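Local coordinates for protein interleukin 22 (Danio rerio, PDB 4O6K) that probably acts as a secreted immune cytokine of the IL-10 family, signalling through cell-surface receptors as its human counterpart does, at residues 31-42 / 125-136. Residues are numbered along the deposited sequence; the frame is centred on the assembly and turned at random.
Sequences TRLLPYFSHDML and KAIGETNTLYHY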
ATOM      1  N   THR A  31       3.103 -16.182   4.309  1.00 33.54           N
ATOM      2  CA  THR A  31       4.127 -15.359   3.674  1.00 36.51           C
ATOM      3  C   THR A  31       3.549 -14.023   3.218  1.00 35.34           C
ATOM      4  O   THR A  31       2.335 -13.880   3.073  1.00 33.40           O
ATOM      5  CB  THR A  31       4.759 -16.079   2.472  1.00 35.67           C
ATOM      6  OG1 THR A  31       3.749 -16.355   1.494  1.00 36.95           O
ATOM      7  CG2 THR A  31       5.400 -17.386   2.915  1.00 29.74           C
ATOM      8  N   ARG A  32       4.423 -13.046   2.995  1.00 30.32           N
ATOM      9  CA  ARG A  32       3.977 -11.701   2.653  1.00 28.01           C
ATOM     10  C   ARG A  32       4.826 -11.045   1.566  1.00 26.37           C
ATOM     11  O   ARG A  32       6.005 -11.363   1.403  1.00 29.39           O
ATOM     12  CB  ARG A  32       3.969 -10.829   3.908  1.00 29.48           C
ATOM     13  CG  ARG A  32       5.298 -10.794   4.644  1.00 28.63           C
ATOM     14  CD  ARG A  32       5.177 -10.009   5.937  1.00 27.98           C
ATOM     15  NE  ARG A  32       4.942  -8.590   5.696  1.00 26.55           N
ATOM     16  CZ  ARG A  32       4.284  -7.792   6.530  1.00 24.65           C
ATOM     17  NH1 ARG A  32       3.789  -8.277   7.662  1.00 18.11           N
ATOM     18  NH2 ARG A  32       4.116  -6.511   6.231  1.00 20.25           N
ATOM     19  N   LEU A  33       4.211 -10.127   0.827  1.00 26.08           N
ATOM     20  CA  LEU A  33       4.904  -9.368  -0.209  1.00 26.61           C
ATOM     21  C   LEU A  33       5.409  -8.033   0.332  1.00 25.86           C
ATOM     22  O   LEU A  33       6.513  -7.600   0.002  1.00 21.01           O
ATOM     23  CB  LEU A  33       3.990  -9.148  -1.416  1.00 23.55           C
ATOM     24  CG  LEU A  33       3.539 -10.425  -2.129  1.00 25.05           C
ATOM     25  CD1 LEU A  33       2.595 -10.106  -3.277  1.00 21.79           C
ATOM     26  CD2 LEU A  33       4.742 -11.217  -2.622  1.00 26.66           C
ATOM     27  N   LEU A  34       4.591  -7.381   1.156  1.00 24.74           N
ATOM     28  CA  LEU A  34       5.006  -6.155   1.831  1.00 24.66           C
ATOM     29  C   LEU A  34       6.151  -6.430   2.789  1.00 24.30           C
ATOM     30  O   LEU A  34       6.118  -7.413   3.530  1.00 27.41           O
ATOM     31  CB  LEU A  34       3.849  -5.529   2.614  1.00 22.66           C
ATOM     32  CG  LEU A  34       2.815  -4.635   1.935  1.00 29.11           C
ATOM     33  CD1 LEU A  34       1.821  -4.154   2.977  1.00 20.99           C
ATOM     34  CD2 LEU A  34       3.485  -3.454   1.253  1.00 22.40           C
ATOM     35  N   PRO A  35       7.178  -5.570   2.769  1.00 20.23           N
ATOM     36  CA  PRO A  35       8.189  -5.633   3.825  1.00 25.06           C
ATOM     37  C   PRO A  35       7.536  -5.405   5.182  1.00 18.48           C
ATOM     38  O   PRO A  35       6.653  -4.555   5.297  1.00 20.44           O
ATOM     39  CB  PRO A  35       9.148  -4.494   3.471  1.00 22.24           C
ATOM     40  CG  PRO A  35       8.962  -4.284   2.006  1.00 23.80           C
ATOM     41  CD  PRO A  35       7.518  -4.585   1.728  1.00 22.66           C
ATOM     42  N   TYR A  36       7.959  -6.152   6.195  1.00 19.86           N
ATOM     43  CA  TYR A  36       7.356  -6.033   7.515  1.00 19.21           C
ATOM     44  C   TYR A  36       7.931  -4.854   8.287  1.00 18.42           C
ATOM     45  O   TYR A  36       9.144  -4.740   8.459  1.00 25.59           O
ATOM     46  CB  TYR A  36       7.549  -7.327   8.309  1.00 21.95           C
ATOM     47  CG  TYR A  36       7.171  -7.211   9.769  1.00 19.16           C
ATOM     48  CD1 TYR A  36       5.841  -7.140  10.161  1.00 21.72           C
ATOM     49  CD2 TYR A  36       8.148  -7.179  10.756  1.00 24.60           C
ATOM     50  CE1 TYR A  36       5.495  -7.035  11.496  1.00 21.87           C
ATOM     51  CE2 TYR A  36       7.812  -7.074  12.092  1.00 22.50           C
ATOM     52  CZ  TYR A  36       6.484  -7.002  12.456  1.00 21.49           C
ATOM     53  OH  TYR A  36       6.146  -6.898  13.785  1.00 22.18           O
ATOM     54  N   PHE A  37       7.045  -3.977   8.749  1.00 21.46           N
ATOM     55  CA  PHE A  37       7.440  -2.866   9.603  1.00 18.81           C
ATOM     56  C   PHE A  37       6.954  -3.110  11.024  1.00 19.60           C
ATOM     57  O   PHE A  37       5.750  -3.181  11.273  1.00 16.73           O
ATOM     58  CB  PHE A  37       6.878  -1.542   9.079  1.00 16.03           C
ATOM     59  CG  PHE A  37       7.682  -0.935   7.964  1.00 16.70           C
ATOM     60  CD1 PHE A  37       7.615  -1.447   6.680  1.00 13.60           C
ATOM     61  CD2 PHE A  37       8.502   0.159   8.204  1.00 15.79           C
ATOM     62  CE1 PHE A  37       8.353  -0.884   5.654  1.00 16.95           C
ATOM     63  CE2 PHE A  37       9.242   0.725   7.183  1.00 15.88           C
ATOM     64  CZ  PHE A  37       9.167   0.204   5.907  1.00 19.33           C
ATOM     65  N   SER A  38       7.893  -3.237  11.954  1.00 17.33           N
ATOM     66  CA  SER A  38       7.551  -3.384  13.362  1.00 21.22           C
ATOM     67  C   SER A  38       7.108  -2.046  13.937  1.00 23.39           C
ATOM     68  O   SER A  38       7.227  -1.012  13.279  1.00 20.00           O
ATOM     69  CB  SER A  38       8.739  -3.934  14.154  1.00 20.60           C
ATOM     70  OG  SER A  38       9.788  -2.985  14.216  1.00 17.76           O
ATOM     71  N   HIS A  39       6.587  -2.076  15.159  1.00 20.16           N
ATOM     72  CA  HIS A  39       6.181  -0.859  15.853  1.00 21.82           C
ATOM     73  C   HIS A  39       7.342   0.124  15.967  1.00 24.20           C
ATOM     74  O   HIS A  39       7.176   1.322  15.745  1.00 26.65           O
ATOM     75  CB  HIS A  39       5.635  -1.188  17.243  1.00 31.00           C
ATOM     76  CG  HIS A  39       5.398   0.018  18.096  1.00 26.08           C
ATOM     77  ND1 HIS A  39       4.212   0.720  18.081  1.00 27.23           N
ATOM     78  CD2 HIS A  39       6.195   0.649  18.990  1.00 29.38           C
ATOM     79  CE1 HIS A  39       4.289   1.731  18.927  1.00 32.34           C
ATOM     80  NE2 HIS A  39       5.484   1.712  19.492  1.00 27.99           N
ATOM     81  N   ASP A  40       8.514  -0.395  16.316  1.00 22.09           N
ATOM     82  CA  ASP A  40       9.714   0.424  16.435  1.00 24.06           C
ATOM     83  C   ASP A  40      10.122   1.026  15.094  1.00 22.79           C
ATOM     84  O   ASP A  40      10.490   2.198  15.014  1.00 24.06           O
ATOM     85  CB  ASP A  40      10.867  -0.403  17.008  1.00 26.83           C
ATOM     86  CG  ASP A  40      10.732  -0.637  18.499  1.00 28.68           C
ATOM     87  OD1 ASP A  40       9.862  -0.061  19.154  1.00 30.63           O
ATOM     88  OD2 ASP A  40      11.593  -1.488  19.045  1.00 26.48           O
ATOM     89  N   MET A  41      10.056   0.211  14.047  1.00 20.03           N
ATOM     90  CA  MET A  41      10.412   0.646  12.701  1.00 19.95           C
ATOM     91  C   MET A  41       9.508   1.774  12.206  1.00 18.99           C
ATOM     92  O   MET A  41       9.970   2.708  11.553  1.00 16.20           O
ATOM     93  CB  MET A  41      10.353  -0.533  11.727  1.00 22.46           C
ATOM     94  CG  MET A  41      11.698  -0.911  11.129  1.00 29.31           C
ATOM     95  SD  MET A  41      11.579  -2.258   9.937  1.00 34.00           S
ATOM     96  CE  MET A  41      11.029  -3.595  10.994  1.00 23.43           C
ATOM     97  N   LEU A  42       8.221   1.679  12.523  1.00 19.73           N
ATOM     98  CA  LEU A  42       7.253   2.694  12.114  1.00 19.85           C
ATOM     99  C   LEU A  42       7.508   4.045  12.779  1.00 17.47           C
ATOM    100  O   LEU A  42       7.086   5.084  12.269  1.00 19.81           O
ATOM    101  CB  LEU A  42       5.830   2.219  12.418  1.00 18.68           C
ATOM    102  CG  LEU A  42       5.320   1.077  11.535  1.00 18.31           C
ATOM    103  CD1 LEU A  42       3.994   0.536  12.052  1.00 18.21           C
ATOM    104  CD2 LEU A  42       5.191   1.535  10.091  1.00 14.45           C
ATOM    105  N   LYS A 125      -2.703 -11.226  -3.933  1.00 20.08           N
ATOM    106  CA  LYS A 125      -1.944 -11.285  -2.689  1.00 24.21           C
ATOM    107  C   LYS A 125      -1.556  -9.891  -2.205  1.00 20.10           C
ATOM    108  O   LYS A 125      -1.758  -9.553  -1.038  1.00 17.11           O
ATOM    109  CB  LYS A 125      -0.694 -12.148  -2.865  1.00 22.67           C
ATOM    110  CG  LYS A 125       0.061 -12.406  -1.574  1.00 27.31           C
ATOM    111  CD  LYS A 125       1.224 -13.358  -1.793  1.00 31.12           C
ATOM    112  CE  LYS A 125       1.854 -13.761  -0.473  1.00 29.34           C
ATOM    113  NZ  LYS A 125       0.848 -14.331   0.464  1.00 33.37           N
ATOM    114  N   ALA A 126      -0.997  -9.089  -3.106  1.00 17.88           N
ATOM    115  CA  ALA A 126      -0.608  -7.720  -2.784  1.00 20.89           C
ATOM    116  C   ALA A 126      -1.824  -6.865  -2.437  1.00 20.43           C
ATOM    117  O   ALA A 126      -1.766  -6.027  -1.537  1.00 18.27           O
ATOM    118  CB  ALA A 126       0.163  -7.104  -3.939  1.00 17.04           C
ATOM    119  N   ILE A 127      -2.918  -7.078  -3.164  1.00 19.03           N
ATOM    120  CA  ILE A 127      -4.178  -6.388  -2.900  1.00 21.22           C
ATOM    121  C   ILE A 127      -4.647  -6.630  -1.467  1.00 18.83           C
ATOM    122  O   ILE A 127      -5.078  -5.703  -0.777  1.00 17.33           O
ATOM    123  CB  ILE A 127      -5.278  -6.836  -3.891  1.00 22.36           C
ATOM    124  CG1 ILE A 127      -5.127  -6.092  -5.219  1.00 22.81           C
ATOM    125  CG2 ILE A 127      -6.662  -6.571  -3.329  1.00 23.08           C
ATOM    126  CD1 ILE A 127      -5.949  -6.679  -6.345  1.00 22.16           C
ATOM    127  N   GLY A 128      -4.535  -7.875  -1.019  1.00 16.29           N
ATOM    128  CA  GLY A 128      -4.908  -8.238   0.335  1.00 16.35           C
ATOM    129  C   GLY A 128      -4.018  -7.596   1.383  1.00 23.01           C
ATOM    130  O   GLY A 128      -4.389  -7.501   2.553  1.00 20.29           O
ATOM    131  N   GLU A 129      -2.836  -7.156   0.964  1.00 17.10           N
ATOM    132  CA  GLU A 129      -1.883  -6.540   1.877  1.00 20.83           C
ATOM    133  C   GLU A 129      -2.001  -5.017   1.914  1.00 15.66           C
ATOM    134  O   GLU A 129      -1.306  -4.360   2.686  1.00 12.56           O
ATOM    135  CB  GLU A 129      -0.456  -6.937   1.488  1.00 18.74           C
ATOM    136  CG  GLU A 129      -0.188  -8.432   1.561  1.00 23.56           C
ATOM    137  CD  GLU A 129       1.264  -8.778   1.299  1.00 21.03           C
ATOM    138  OE1 GLU A 129       2.132  -7.911   1.522  1.00 27.42           O
ATOM    139  OE2 GLU A 129       1.541  -9.919   0.872  1.00 27.09           O
ATOM    140  N   THR A 130      -2.887  -4.463   1.092  1.00 13.59           N
ATOM    141  CA  THR A 130      -3.053  -3.013   1.010  1.00 15.91           C
ATOM    142  C   THR A 130      -3.483  -2.412   2.346  1.00 16.68           C
ATOM    143  O   THR A 130      -3.026  -1.334   2.728  1.00 13.03           O
ATOM    144  CB  THR A 130      -4.084  -2.619  -0.066  1.00 15.03           C
ATOM    145  OG1 THR A 130      -3.841  -3.366  -1.264  1.00 19.33           O
ATOM    146  CG2 THR A 130      -3.992  -1.134  -0.373  1.00 12.60           C
ATOM    147  N   ASN A 131      -4.363  -3.121   3.046  1.00 14.70           N
ATOM    148  CA  ASN A 131      -4.839  -2.697   4.357  1.00 13.34           C
ATOM    149  C   ASN A 131      -3.676  -2.528   5.333  1.00 12.95           C
ATOM    150  O   ASN A 131      -3.643  -1.577   6.115  1.00 12.69           O
ATOM    151  CB  ASN A 131      -5.853  -3.709   4.902  1.00 16.12           C
ATOM    152  CG  ASN A 131      -6.637  -3.182   6.093  1.00 18.02           C
ATOM    153  OD1 ASN A 131      -7.520  -3.863   6.612  1.00 30.09           O
ATOM    154  ND2 ASN A 131      -6.339  -1.957   6.512  1.00 17.89           N
ATOM    155  N   THR A 132      -2.729  -3.459   5.281  1.00 14.16           N
ATOM    156  CA  THR A 132      -1.542  -3.419   6.133  1.00 14.58           C
ATOM    157  C   THR A 132      -0.650  -2.219   5.801  1.00 13.67           C
ATOM    158  O   THR A 132      -0.099  -1.573   6.695  1.00 14.04           O
ATOM    159  CB  THR A 132      -0.721  -4.720   6.003  1.00 17.50           C
ATOM    160  OG1 THR A 132      -1.520  -5.833   6.423  1.00 18.03           O
ATOM    161  CG2 THR A 132       0.541  -4.657   6.856  1.00 12.04           C
ATOM    162  N   LEU A 133      -0.512  -1.927   4.511  1.00 11.59           N
ATOM    163  CA  LEU A 133       0.263  -0.776   4.057  1.00 12.99           C
ATOM    164  C   LEU A 133      -0.348   0.522   4.577  1.00 12.79           C
ATOM    165  O   LEU A 133       0.364   1.438   4.986  1.00 12.50           O
ATOM    166  CB  LEU A 133       0.343  -0.754   2.529  1.00 11.98           C
ATOM    167  CG  LEU A 133       1.107   0.398   1.868  1.00 10.14           C
ATOM    168  CD1 LEU A 133       2.535   0.486   2.397  1.00  8.41           C
ATOM    169  CD2 LEU A 133       1.101   0.234   0.358  1.00  8.76           C
ATOM    170  N   TYR A 134      -1.676   0.586   4.552  1.00 12.54           N
ATOM    171  CA  TYR A 134      -2.423   1.737   5.047  1.00 13.53           C
ATOM    172  C   TYR A 134      -2.155   1.955   6.531  1.00 11.28           C
ATOM    173  O   TYR A 134      -2.040   3.087   6.999  1.00 14.31           O
ATOM    174  CB  TYR A 134      -3.919   1.529   4.810  1.00 11.53           C
ATOM    175  CG  TYR A 134      -4.704   2.793   4.548  1.00 12.32           C
ATOM    176  CD1 TYR A 134      -4.467   3.557   3.415  1.00 14.53           C
ATOM    177  CD2 TYR A 134      -5.707   3.202   5.419  1.00 15.14           C
ATOM    178  CE1 TYR A 134      -5.192   4.706   3.166  1.00 17.92           C
ATOM    179  CE2 TYR A 134      -6.440   4.347   5.174  1.00 17.00           C
ATOM    180  CZ  TYR A 134      -6.177   5.095   4.045  1.00 20.42           C
ATOM    181  OH  TYR A 134      -6.899   6.238   3.794  1.00 25.33           O
ATOM    182  N   HIS A 135      -2.056   0.847   7.259  1.00  9.75           N
ATOM    183  CA  HIS A 135      -1.731   0.859   8.678  1.00 12.75           C
ATOM    184  C   HIS A 135      -0.326   1.405   8.931  1.00 13.72           C
ATOM    185  O   HIS A 135      -0.109   2.171   9.870  1.00 15.21           O
ATOM    186  CB  HIS A 135      -1.870  -0.557   9.244  1.00 12.70           C
ATOM    187  CG  HIS A 135      -0.984  -0.839  10.416  1.00 14.93           C
ATOM    188  ND1 HIS A 135      -0.999  -0.082  11.567  1.00 13.56           N
ATOM    189  CD2 HIS A 135      -0.055  -1.805  10.612  1.00 11.22           C
ATOM    190  CE1 HIS A 135      -0.115  -0.566  12.421  1.00 16.77           C
ATOM    191  NE2 HIS A 135       0.472  -1.612  11.866  1.00 13.77           N
ATOM    192  N   TYR A 136       0.621   1.001   8.089  1.00 13.96           N
ATOM    193  CA  TYR A 136       1.990   1.500   8.171  1.00 12.50           C
ATOM    194  C   TYR A 136       2.030   3.011   7.971  1.00 14.99           C
ATOM    195  O   TYR A 136       2.692   3.734   8.717  1.00 12.62           O
ATOM    196  CB  TYR A 136       2.880   0.807   7.138  1.00 13.56           C
ATOM    197  CG  TYR A 136       3.150  -0.651   7.441  1.00 15.14           C
ATOM    198  CD1 TYR A 136       2.760  -1.216   8.649  1.00 11.45           C
ATOM    199  CD2 TYR A 136       3.798  -1.461   6.518  1.00 12.06           C
ATOM    200  CE1 TYR A 136       3.005  -2.546   8.929  1.00 12.70           C
ATOM    201  CE2 TYR A 136       4.047  -2.793   6.789  1.00 13.62           C
ATOM    202  CZ  TYR A 136       3.649  -3.329   7.995  1.00 14.60           C
ATOM    203  OH  TYR A 136       3.896  -4.654   8.268  1.00 12.96           O
TER
HETATM  204  O   HOH W   1       0.339 -11.600   2.516  1.00 34.47           O
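Glu129 reaches across from the break between helices 119-128 and 130-140 and grips the loop 31-38 by two consecutive backbone amides. Leu33 N donates to Glu129 OE2 at 2.7 Å. Leu34 N donates to Glu129 OE1 over a short 2.5 Å. Each bond is nearly straight and falls on a syn lone pair, so both oxygens are engaged and the carboxylate can hardly turn. OE2 takes a second bond from a water that also donates to Thr31 O. Thr31 O also accepts from Lys125 NZ at 3.0 Å, the ammonium standing well above the carbonyl plane; Lys125 runs extended past the Leu33 side chain and bends only at its last torsion, chi4 55°, to bring the nitrogen there.

The next anchor is Arg32. Its NE donates almost straight to Leu34 O in the guanidinium plane. Arg32 NH2 reaches Tyr136 OH at 2.8 Å. Guanidinium and phenol planes lie only 4° apart, yet the OH, at the guanidinium edge, is displaced from its plane and the bond is noticeably bent, 142° at the hydrogen. The phenol oxygen also receives a weak bond from Phe37 N, so the loop supplies it with two donors. The Tyr136 ring is sandwiched: Phe37 CB sits over the centre of one face, 3.8 Å from the Tyr136 centroid in a CH-pi contact, and Thr132 O lies over the rim of the other.

The CB atoms of all three leucines face the helix pair. Leu34 CD1 packs on Leu133 CB (3.7 Å) and Leu33 CD1 on Ala126 CB; Leu42, past the Tyr136 anchor, lays CD2 against Tyr136 CB. Leu33 and Phe37 also touch helix 102-117. Ser38, at the N-cap of the short helix 39-42, accepts from Met41 N through OG. The loop leading on from helix 10-24, pinned across the last two helices, fits the all-helical bundle of IL-10-family cytokines, to which IL-22 belongs.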